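Long-range contacts in trichothecene 3-O-acetyltransferase (Fusarium sporotrichioides, PDB 2ZBA), which transfers an acetyl group from acetyl-CoA to the 3-hydroxyl of trichothecene mycotoxins during their biosynthesis, as a fungal member of the BAHD acyltransferase superfamily: residues A[27-32]-A[126-131]; A[93-98]-A[150-155]; A[237-242]-A[410-415]. All coordinates share one frame; numbering follows the deposited sequence.

Contact 1 of 3, residues A[27-32]-A[126-131]; sequences SIYTQI and APRKTL. With ZBA (12,13-Epoxytrichothec-9-ene-3,4,8,15-tetrol-4,15-diacetate-8-isovalerate), chain F.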
loop_
_atom_site.group_PDB
_atom_site.type_symbol
_atom_site.label_atom_id
_atom_site.label_comp_id
_atom_site.label_asym_id
_atom_site.label_seq_id
_atom_site.Cartn_x
_atom_site.Cartn_y
_atom_site.Cartn_z
ATOM N N SER A 27 -10.365 9.674 -1.488
ATOM C CA SER A 27 -9.794 10.305 -2.691
ATOM C C SER A 27 -8.655 9.512 -3.366
ATOM O O SER A 27 -8.037 9.991 -4.327
ATOM C CB SER A 27 -9.283 11.708 -2.348
ATOM O OG SER A 27 -10.369 12.629 -2.288
ATOM N N ILE A 28 -8.378 8.307 -2.870
ATOM C CA ILE A 28 -7.187 7.566 -3.303
ATOM C C ILE A 28 -7.528 6.212 -3.927
ATOM O O ILE A 28 -8.373 5.484 -3.416
ATOM C CB ILE A 28 -6.152 7.426 -2.128
ATOM C CG1 ILE A 28 -5.602 8.802 -1.745
ATOM C CG2 ILE A 28 -4.991 6.432 -2.457
ATOM C CD1 ILE A 28 -4.999 8.823 -0.329
ATOM N N TYR A 29 -6.849 5.886 -5.032
ATOM C CA TYR A 29 -6.831 4.520 -5.550
ATOM C C TYR A 29 -5.472 3.882 -5.326
ATOM O O TYR A 29 -4.448 4.438 -5.710
ATOM C CB TYR A 29 -7.208 4.460 -7.036
ATOM C CG TYR A 29 -8.693 4.441 -7.229
ATOM C CD1 TYR A 29 -9.407 5.628 -7.442
ATOM C CD2 TYR A 29 -9.397 3.255 -7.176
ATOM C CE1 TYR A 29 -10.797 5.622 -7.595
ATOM C CE2 TYR A 29 -10.782 3.233 -7.335
ATOM C CZ TYR A 29 -11.467 4.414 -7.550
ATOM O OH TYR A 29 -12.829 4.384 -7.701
ATOM N N THR A 30 -5.471 2.724 -4.673
ATOM C CA THR A 30 -4.265 1.900 -4.597
ATOM C C THR A 30 -4.072 1.138 -5.902
ATOM O O THR A 30 -4.996 0.484 -6.377
ATOM C CB THR A 30 -4.329 0.906 -3.429
ATOM O OG1 THR A 30 -4.448 1.631 -2.199
ATOM C CG2 THR A 30 -3.041 0.048 -3.367
ATOM N N GLN A 31 -2.858 1.216 -6.453
ATOM C CA GLN A 31 -2.511 0.576 -7.727
ATOM C C GLN A 31 -1.380 -0.455 -7.579
ATOM O O GLN A 31 -0.443 -0.227 -6.825
ATOM C CB GLN A 31 -2.051 1.622 -8.744
ATOM C CG GLN A 31 -3.066 2.694 -9.102
ATOM C CD GLN A 31 -2.431 3.845 -9.812
ATOM O OE1 GLN A 31 -1.247 4.150 -9.593
ATOM N NE2 GLN A 31 -3.205 4.518 -10.682
ATOM N N ILE A 32 -1.476 -1.573 -8.312
ATOM C CA ILE A 32 -0.395 -2.575 -8.354
ATOM C C ILE A 32 -0.323 -3.222 -9.743
ATOM O O ILE A 32 -1.348 -3.540 -10.340
ATOM C CB ILE A 32 -0.532 -3.652 -7.230
ATOM C CG1 ILE A 32 0.719 -4.546 -7.139
ATOM C CG2 ILE A 32 -1.792 -4.499 -7.427
ATOM C CD1 ILE A 32 1.934 -3.904 -6.465
ATOM N N ALA A 126 -2.317 2.255 -15.805
ATOM C CA ALA A 126 -3.430 2.141 -14.849
ATOM C C ALA A 126 -4.747 2.750 -15.373
ATOM O O ALA A 126 -4.720 3.739 -16.119
ATOM C CB ALA A 126 -3.043 2.781 -13.530
ATOM N N PRO A 127 -5.900 2.160 -14.988
ATOM C CA PRO A 127 -7.186 2.641 -15.518
ATOM C C PRO A 127 -7.658 3.960 -14.909
ATOM O O PRO A 127 -8.456 4.670 -15.532
ATOM C CB PRO A 127 -8.156 1.502 -15.180
ATOM C CG PRO A 127 -7.572 0.868 -13.945
ATOM C CD PRO A 127 -6.067 1.006 -14.079
ATOM N N ARG A 128 -7.165 4.276 -13.709
ATOM C CA ARG A 128 -7.432 5.553 -13.048
ATOM C C ARG A 128 -6.215 5.976 -12.250
ATOM O O ARG A 128 -5.430 5.134 -11.828
ATOM C CB ARG A 128 -8.531 5.385 -12.019
ATOM C CG ARG A 128 -9.917 5.434 -12.503
ATOM C CD ARG A 128 -10.740 5.468 -11.261
ATOM N NE ARG A 128 -10.701 6.794 -10.653
ATOM C CZ ARG A 128 -11.775 7.559 -10.485
ATOM N NH1 ARG A 128 -11.663 8.758 -9.927
ATOM N NH2 ARG A 128 -12.968 7.120 -10.873
ATOM N N LYS A 129 -6.118 7.272 -11.967
ATOM C CA LYS A 129 -4.997 7.827 -11.205
ATOM C C LYS A 129 -5.057 7.519 -9.700
ATOM O O LYS A 129 -6.127 7.255 -9.137
ATOM C CB LYS A 129 -4.911 9.327 -11.442
ATOM C CG LYS A 129 -4.381 9.727 -12.802
ATOM C CD LYS A 129 -4.566 11.244 -13.049
ATOM C CE LYS A 129 -3.855 12.097 -12.007
ATOM N NZ LYS A 129 -2.370 11.942 -12.091
ATOM N N THR A 130 -3.894 7.550 -9.053
ATOM C CA THR A 130 -3.800 7.344 -7.611
ATOM C C THR A 130 -4.539 8.450 -6.841
ATOM O O THR A 130 -5.314 8.172 -5.930
ATOM C CB THR A 130 -2.314 7.259 -7.146
ATOM O OG1 THR A 130 -1.668 6.162 -7.807
ATOM C CG2 THR A 130 -2.223 7.047 -5.621
ATOM N N LEU A 131 -4.299 9.696 -7.236
ATOM C CA LEU A 131 -4.844 10.867 -6.545
ATOM C C LEU A 131 -5.991 11.521 -7.326
ATOM O O LEU A 131 -5.966 11.572 -8.554
ATOM C CB LEU A 131 -3.730 11.893 -6.277
ATOM C CG LEU A 131 -2.477 11.436 -5.502
ATOM C CD1 LEU A 131 -1.378 12.483 -5.521
ATOM C CD2 LEU A 131 -2.795 11.056 -4.073
HETATM O O18 ZBA F . 0.384 10.762 1.977
HETATM C C44 ZBA F . -0.775 10.752 1.643
HETATM C C45 ZBA F . -1.793 11.795 1.934
HETATM C C46 ZBA F . -2.744 12.085 0.842
HETATM C C48 ZBA F . -2.350 12.617 -0.441
HETATM C C47 ZBA F . -4.214 11.886 0.942
HETATM O O17 ZBA F . -1.244 9.722 0.938
HETATM C C31 ZBA F . -0.484 8.483 0.796
HETATM C C30 ZBA F . -0.395 7.745 2.122
HETATM C C32 ZBA F . -1.122 7.744 -0.338
HETATM C C39 ZBA F . -1.125 8.481 -1.642
HETATM C C33 ZBA F . -1.608 6.533 -0.172
HETATM C C34 ZBA F . -1.522 5.772 1.105
HETATM O O10 ZBA F . -0.300 4.943 1.056
HETATM C C29 ZBA F . -1.469 6.638 2.418
HETATM C C38 ZBA F . -2.852 7.287 2.642
HETATM O O12 ZBA F . -2.710 8.488 3.438
HETATM C C40 ZBA F . -3.799 8.921 4.072
HETATM C C41 ZBA F . -3.539 10.207 4.785
HETATM O O13 ZBA F . -4.818 8.387 4.084
HETATM C C28 ZBA F . -1.069 5.711 3.675
HETATM C C37 ZBA F . -1.129 6.514 5.004
HETATM C C35 ZBA F . 0.315 5.106 3.375
HETATM C C25 ZBA F . 0.047 4.201 2.241
HETATM C C36 ZBA F . 1.610 5.612 3.753
HETATM O O11 ZBA F . 1.052 4.469 4.421
HETATM C C27 ZBA F . -1.913 4.357 3.696
HETATM C C26 ZBA F . -1.043 3.390 2.909
HETATM O O16 ZBA F . -1.735 2.614 1.965
HETATM O O14 ZBA F . -2.202 3.775 5.004
#

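Contact 2 of 3, residues A[93-98]-A[150-155]; sequences LVVKDL and LNFIKG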
loop_
_atom_site.group_PDB
_atom_site.type_symbol
_atom_site.label_atom_id
_atom_site.label_comp_id
_atom_site.label_asym_id
_atom_site.label_seq_id
_atom_site.Cartn_x
_atom_site.Cartn_y
_atom_site.Cartn_z
ATOM N N LEU A 93 -13.104 -3.510 -16.661
ATOM C CA LEU A 93 -11.820 -3.884 -17.232
ATOM C C LEU A 93 -11.522 -3.067 -18.481
ATOM O O LEU A 93 -12.334 -3.046 -19.419
ATOM C CB LEU A 93 -11.768 -5.388 -17.542
ATOM C CG LEU A 93 -10.623 -5.855 -18.463
ATOM C CD1 LEU A 93 -9.259 -5.863 -17.762
ATOM C CD2 LEU A 93 -10.931 -7.206 -19.100
ATOM N N VAL A 94 -10.361 -2.405 -18.485
ATOM C CA VAL A 94 -9.819 -1.725 -19.672
ATOM C C VAL A 94 -8.764 -2.634 -20.324
ATOM O O VAL A 94 -7.894 -3.184 -19.643
ATOM C CB VAL A 94 -9.180 -0.335 -19.325
ATOM C CG1 VAL A 94 -8.549 0.333 -20.563
ATOM C CG2 VAL A 94 -10.198 0.602 -18.693
ATOM N N VAL A 95 -8.864 -2.799 -21.642
ATOM C CA VAL A 95 -7.858 -3.528 -22.417
ATOM C C VAL A 95 -7.111 -2.522 -23.290
ATOM O O VAL A 95 -7.698 -1.902 -24.185
ATOM C CB VAL A 95 -8.502 -4.642 -23.272
ATOM C CG1 VAL A 95 -7.453 -5.326 -24.173
ATOM C CG2 VAL A 95 -9.190 -5.675 -22.380
ATOM N N LYS A 96 -5.825 -2.349 -23.021
ATOM C CA LYS A 96 -5.011 -1.351 -23.712
ATOM C C LYS A 96 -3.785 -1.993 -24.387
ATOM O O LYS A 96 -2.982 -2.650 -23.730
ATOM C CB LYS A 96 -4.582 -0.271 -22.718
ATOM C CG LYS A 96 -4.214 1.091 -23.307
ATOM C CD LYS A 96 -4.102 2.119 -22.176
ATOM C CE LYS A 96 -3.565 3.474 -22.633
ATOM N NZ LYS A 96 -2.171 3.779 -22.171
ATOM N N ASP A 97 -3.669 -1.790 -25.704
ATOM C CA ASP A 97 -2.592 -2.345 -26.526
ATOM C C ASP A 97 -1.499 -1.297 -26.744
ATOM O O ASP A 97 -1.634 -0.387 -27.573
ATOM C CB ASP A 97 -3.170 -2.834 -27.863
ATOM C CG ASP A 97 -2.165 -3.596 -28.718
ATOM O OD1 ASP A 97 -0.998 -3.800 -28.306
ATOM O OD2 ASP A 97 -2.562 -4.003 -29.828
ATOM N N LEU A 98 -0.416 -1.432 -25.987
ATOM C CA LEU A 98 0.669 -0.444 -26.001
ATOM C C LEU A 98 1.725 -0.739 -27.065
ATOM O O LEU A 98 2.651 0.051 -27.260
ATOM C CB LEU A 98 1.321 -0.349 -24.618
ATOM C CG LEU A 98 0.454 -0.129 -23.371
ATOM C CD1 LEU A 98 1.354 0.103 -22.179
ATOM C CD2 LEU A 98 -0.519 1.036 -23.531
ATOM N N LEU A 150 -5.630 -4.321 -18.432
ATOM C CA LEU A 150 -4.801 -5.321 -19.055
ATOM C C LEU A 150 -4.089 -4.638 -20.202
ATOM O O LEU A 150 -4.719 -4.188 -21.159
ATOM C CB LEU A 150 -5.681 -6.466 -19.544
ATOM C CG LEU A 150 -5.119 -7.872 -19.747
ATOM C CD1 LEU A 150 -4.392 -8.408 -18.497
ATOM C CD2 LEU A 150 -6.264 -8.795 -20.171
ATOM N N ASN A 151 -2.774 -4.495 -20.073
ATOM C CA ASN A 151 -1.973 -3.808 -21.080
ATOM C C ASN A 151 -1.225 -4.840 -21.918
ATOM O O ASN A 151 -0.639 -5.772 -21.361
ATOM C CB ASN A 151 -0.958 -2.869 -20.417
ATOM C CG ASN A 151 -1.609 -1.806 -19.557
ATOM O OD1 ASN A 151 -2.033 -0.755 -20.066
ATOM N ND2 ASN A 151 -1.678 -2.062 -18.236
ATOM N N PHE A 152 -1.242 -4.682 -23.245
ATOM C CA PHE A 152 -0.409 -5.505 -24.125
ATOM C C PHE A 152 0.890 -4.758 -24.370
ATOM O O PHE A 152 0.877 -3.629 -24.829
ATOM C CB PHE A 152 -1.083 -5.773 -25.479
ATOM C CG PHE A 152 -2.453 -6.395 -25.394
ATOM C CD1 PHE A 152 -2.831 -7.183 -24.302
ATOM C CD2 PHE A 152 -3.357 -6.228 -26.449
ATOM C CE1 PHE A 152 -4.101 -7.768 -24.242
ATOM C CE2 PHE A 152 -4.620 -6.802 -26.404
ATOM C CZ PHE A 152 -4.994 -7.578 -25.296
ATOM N N ILE A 153 2.021 -5.365 -24.042
ATOM C CA ILE A 153 3.320 -4.739 -24.352
ATOM C C ILE A 153 4.149 -5.693 -25.227
ATOM O O ILE A 153 3.842 -6.880 -25.295
ATOM C CB ILE A 153 4.082 -4.251 -23.068
ATOM C CG1 ILE A 153 4.537 -5.430 -22.202
ATOM C CG2 ILE A 153 3.176 -3.332 -22.230
ATOM C CD1 ILE A 153 5.810 -5.191 -21.390
ATOM N N LYS A 154 5.181 -5.186 -25.899
ATOM C CA LYS A 154 5.976 -6.029 -26.796
ATOM C C LYS A 154 6.646 -7.151 -25.982
ATOM O O LYS A 154 7.482 -6.892 -25.128
ATOM C CB LYS A 154 6.996 -5.206 -27.616
ATOM C CG LYS A 154 6.367 -4.154 -28.535
ATOM C CD LYS A 154 7.371 -3.555 -29.541
ATOM N N GLY A 155 6.230 -8.383 -26.237
ATOM C CA GLY A 155 6.819 -9.565 -25.614
ATOM C C GLY A 155 6.186 -9.928 -24.274
ATOM O O GLY A 155 6.638 -10.861 -23.597
#

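Contact 3 of 3, residues A[237-242]-A[410-415]; sequences ATWAFF and RPRFEP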
loop_
_atom_site.group_PDB
_atom_site.type_symbol
_atom_site.label_atom_id
_atom_site.label_comp_id
_atom_site.label_asym_id
_atom_site.label_seq_id
_atom_site.Cartn_x
_atom_site.Cartn_y
_atom_site.Cartn_z
ATOM N N ALA A 237 10.845 17.197 -6.341
ATOM C CA ALA A 237 11.013 15.814 -5.860
ATOM C C ALA A 237 10.808 14.762 -6.948
ATOM O O ALA A 237 10.297 15.067 -8.021
ATOM C CB ALA A 237 10.059 15.546 -4.704
ATOM N N THR A 238 11.202 13.517 -6.665
ATOM C CA THR A 238 10.977 12.401 -7.592
ATOM C C THR A 238 10.639 11.098 -6.868
ATOM O O THR A 238 10.601 11.049 -5.637
ATOM C CB THR A 238 12.194 12.110 -8.516
ATOM O OG1 THR A 238 13.278 11.561 -7.762
ATOM C CG2 THR A 238 12.663 13.348 -9.225
ATOM N N TRP A 239 10.383 10.061 -7.661
ATOM C CA TRP A 239 10.196 8.702 -7.187
ATOM C C TRP A 239 11.359 7.836 -7.719
ATOM O O TRP A 239 11.843 8.047 -8.835
ATOM C CB TRP A 239 8.880 8.150 -7.720
ATOM C CG TRP A 239 7.648 8.539 -6.946
ATOM C CD1 TRP A 239 6.738 9.490 -7.284
ATOM C CD2 TRP A 239 7.191 7.963 -5.708
ATOM N NE1 TRP A 239 5.725 9.542 -6.330
ATOM C CE2 TRP A 239 5.996 8.627 -5.350
ATOM C CE3 TRP A 239 7.687 6.961 -4.858
ATOM C CZ2 TRP A 239 5.294 8.322 -4.180
ATOM C CZ3 TRP A 239 6.972 6.650 -3.698
ATOM C CH2 TRP A 239 5.795 7.328 -3.374
ATOM N N ALA A 240 11.784 6.852 -6.928
ATOM C CA ALA A 240 12.745 5.837 -7.391
ATOM C C ALA A 240 12.561 4.509 -6.663
ATOM O O ALA A 240 12.282 4.505 -5.470
ATOM C CB ALA A 240 14.162 6.339 -7.209
ATOM N N PHE A 241 12.693 3.395 -7.392
ATOM C CA PHE A 241 12.907 2.078 -6.796
ATOM C C PHE A 241 14.363 1.878 -6.332
ATOM O O PHE A 241 15.312 2.305 -7.004
ATOM C CB PHE A 241 12.570 0.936 -7.772
ATOM C CG PHE A 241 11.117 0.736 -8.038
ATOM C CD1 PHE A 241 10.152 0.984 -7.065
ATOM C CD2 PHE A 241 10.709 0.238 -9.282
ATOM C CE1 PHE A 241 8.801 0.778 -7.328
ATOM C CE2 PHE A 241 9.371 0.036 -9.561
ATOM C CZ PHE A 241 8.403 0.304 -8.574
ATOM N N PHE A 242 14.524 1.224 -5.178
ATOM C CA PHE A 242 15.835 0.756 -4.685
ATOM C C PHE A 242 15.690 -0.713 -4.296
ATOM O O PHE A 242 14.669 -1.108 -3.735
ATOM C CB PHE A 242 16.335 1.555 -3.460
ATOM C CG PHE A 242 16.696 2.988 -3.743
ATOM C CD1 PHE A 242 18.000 3.350 -4.011
ATOM C CD2 PHE A 242 15.727 3.993 -3.679
ATOM C CE1 PHE A 242 18.338 4.692 -4.250
ATOM C CE2 PHE A 242 16.047 5.310 -3.911
ATOM C CZ PHE A 242 17.349 5.672 -4.213
ATOM N N ARG A 410 4.594 -1.109 -8.020
ATOM C CA ARG A 410 3.519 -0.138 -7.809
ATOM C C ARG A 410 3.778 1.007 -8.792
ATOM O O ARG A 410 4.853 1.621 -8.708
ATOM C CB ARG A 410 3.555 0.434 -6.390
ATOM C CG ARG A 410 2.254 1.064 -6.001
ATOM C CD ARG A 410 2.380 2.476 -5.535
ATOM N NE ARG A 410 1.036 3.004 -5.292
ATOM C CZ ARG A 410 0.239 3.529 -6.224
ATOM N NH1 ARG A 410 0.647 3.641 -7.493
ATOM N NH2 ARG A 410 -0.980 3.947 -5.879
ATOM N N PRO A 411 2.812 1.300 -9.715
ATOM C CA PRO A 411 2.965 2.418 -10.669
ATOM C C PRO A 411 3.354 3.779 -10.060
ATOM O O PRO A 411 3.070 4.058 -8.887
ATOM C CB PRO A 411 1.597 2.508 -11.324
ATOM C CG PRO A 411 1.065 1.132 -11.243
ATOM C CD PRO A 411 1.544 0.592 -9.924
ATOM N N ARG A 412 4.027 4.592 -10.869
ATOM C CA ARG A 412 4.501 5.886 -10.463
ATOM C C ARG A 412 3.370 6.913 -10.560
ATOM O O ARG A 412 2.605 6.941 -11.527
ATOM C CB ARG A 412 5.681 6.313 -11.340
ATOM C CG ARG A 412 6.311 7.638 -10.939
ATOM C CD ARG A 412 7.577 7.956 -11.720
ATOM N NE ARG A 412 7.436 7.716 -13.164
ATOM C CZ ARG A 412 6.864 8.551 -14.026
ATOM N NH1 ARG A 412 6.367 9.704 -13.611
ATOM N NH2 ARG A 412 6.783 8.225 -15.303
ATOM N N PHE A 413 3.266 7.749 -9.543
ATOM C CA PHE A 413 2.368 8.883 -9.622
ATOM C C PHE A 413 3.149 10.126 -9.247
ATOM O O PHE A 413 4.369 10.097 -9.275
ATOM C CB PHE A 413 1.092 8.662 -8.794
ATOM C CG PHE A 413 1.324 8.340 -7.339
ATOM C CD1 PHE A 413 1.135 9.319 -6.365
ATOM C CD2 PHE A 413 1.677 7.059 -6.939
ATOM C CE1 PHE A 413 1.317 9.039 -5.018
ATOM C CE2 PHE A 413 1.859 6.754 -5.573
ATOM C CZ PHE A 413 1.678 7.747 -4.619
ATOM N N GLU A 414 2.453 11.215 -8.945
ATOM C CA GLU A 414 3.101 12.487 -8.617
ATOM C C GLU A 414 4.098 12.304 -7.494
ATOM O O GLU A 414 3.844 11.521 -6.590
ATOM C CB GLU A 414 2.064 13.537 -8.194
ATOM C CG GLU A 414 1.251 14.090 -9.335
ATOM C CD GLU A 414 -0.050 13.340 -9.570
ATOM O OE1 GLU A 414 -0.350 12.366 -8.832
ATOM O OE2 GLU A 414 -0.785 13.746 -10.498
ATOM N N PRO A 415 5.232 13.035 -7.551
ATOM C CA PRO A 415 6.208 13.067 -6.475
ATOM C C PRO A 415 5.518 13.449 -5.178
ATOM O O PRO A 415 4.647 14.295 -5.173
ATOM C CB PRO A 415 7.168 14.168 -6.908
ATOM C CG PRO A 415 7.079 14.175 -8.381
ATOM C CD PRO A 415 5.650 13.884 -8.685
#

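Contact 1 of 3, residues A[27-32]-A[126-131]
I28 and L131 meet at the wall of the trichothecene pocket of this BAHD-type enzyme, where the start of strand 29-37 runs past the loop that follows helix 122-125. Both side chains reach the bound T-2 toxin: I28 CD1 lies 3.4 Å from C47 in the isovalerate arm of the ligand, and L131 CD2 sits 3.9 Å from the methyl carbon C39. Between themselves the two side chains touch lightly, through I28 CG1 and L131 CD2. Beside them the backbones are pinned by one sound hydrogen bond, from Y29 N to T130 O at 2.9 Å, nearly straight at 163° and directed at a lone pair in the carbonyl plane. I28 CA also leans on T130 O as a CA-H...O contact. On its other edge the strand pairs with 156-164; just beyond that strand's end H165, which opens the HXXXD sequence of the family, bonds I28 through the backbone. Y29 lays its ring against R128. The arginine chain bends about its CG-CD bond (chi3 76°) and crosses the ring, with CD over the ring face in a CH-pi contact and NE 3.3 Å from Y29 CE1; guanidinium and ring are 30° from parallel. The far ends are held elsewhere, Y29 OH by P144 O and R128 NH2 by P142 O. Q31 extends its amide toward the loop. R410 NH1 bonds its OE1, while R410 NH2 bonds T130 OG1, so one guanidinium grips both segments; Q31 OE1 and T130 OG1 are 2.7 Å apart. Q31 NE2 donates to E122 OE1, makes a weak, bent bond of 2.6 Å to R128 O, and lies 3.3 Å from the methyl CB of A126.

Contact 2 of 3, residues A[93-98]-A[150-155]
F152 packs across D97 and V95 where two parallel strands, 92-97 and 146-153, form the margin of the five-stranded mixed sheet, built mainly from the N-terminal part of this BAHD fold. The short strand axes diverge by only 12°. Starting at CB, the F152 side chain first meets the carboxylate of D97, whose OD1 is 3.4 Å away and also pairs with R99. CG turns beside the backbone N (chi1 -55°), which swings the ring back along the neighbouring strand, with K96 O oblique to it. CD2 then finds D97 CG in the ring plane at the edge, 3.7 Å off, the carboxylate being turned 66° from the ring. CE1 and CE2 both approach V95 CG1, and at the tip CZ comes within 3.5 Å of that same methyl. Y44 stacks on the F152 ring, and helix 44-61 covers this face of the sheet, where L150 also points. Backbone bonds set the register: K96 straddles L150 and F152, taking L150 O through its N and giving its O to F152 N at 2.7 Å, while V94 O receives L150 N. K96 O is shared, since N151 CA also approaches it, at 3.1 Å, as a CA-H...O contact. On the reverse face K96 and N151 lie side by side and point the same way, with K96 CB 3.7 Å from N151 OD1. Their polar ends are fixed by the end of helix 122-125: K96 NZ reaches V124 O, and N151 ND2 reaches V125 O as well as I158 O. Beyond the bridged residues L98 N still bonds F152 O at 2.8 Å, less straight than the others, and the L98 CD1 methyl rests 3.9 Å from I153 CG2.

Contact 3 of 3, residues A[237-242]-A[410-415]
W239 NE1 donates to E414 O at 2.7 Å, with a nearly straight N-H...O angle of 165°. The oxygen lies almost in the indole plane, yet the donor stands 52° out of the carbonyl plane, so the bond does not follow a lone pair. F413 O closes in beside it, 3.2 Å from W239 CD1, while R412 CG touches the same part of the indole obliquely. The benzene half of W239 meets F413: W239 CZ2 is 3.7 Å from F413 CZ, the two rings are inclined at 50°, and W239 CE2 lies over a face of the phenyl. F413 takes the crowded position at chi1, CG between its backbone N and carbonyl carbon, and its CE2 stands over the centre of the R410 guanidinium. R410 NH1 in turn donates to P411 O at 2.8 Å, a bent bond within the loop. At one end the P415 ring packs on A237, its CG 3.4 Å from A237 O and its CB against A237 CB; at the other, F241 CZ comes obliquely near R410 O. E414 points away, its OE2 in a salt bridge with K129 NZ. The contact thus joins the seven-stranded sheet to the loop that leaves strand 407-409 of the five-stranded one, consistent with the two-domain BAHD fold, beside the trichothecene pocket, where the F413 side chain and the toxin approach to about 4 Å (nearest atoms).

Overall arrangement
From the N terminus, strand 29-37 starts contact 1, which closes only when the chain has passed through 93-98 and reached 126-131; contact 2 then closes at 150-155, so the two cross. Both reach the five-stranded sheet and touch where P127 CB packs on V94 CG2, their centres about 17 Å apart. Contact 3 opens later, at 237-242, and closes 168 residues on, when the chain returns at 410-415 after adding strand 407-409 to that same sheet. R410 hydrogen-bonds Q31 and T130, and E414 makes a salt bridge to K129, tying it to contact 1. Contact 2 stays peripheral, whereas contacts 1 and 3 border the toxin site.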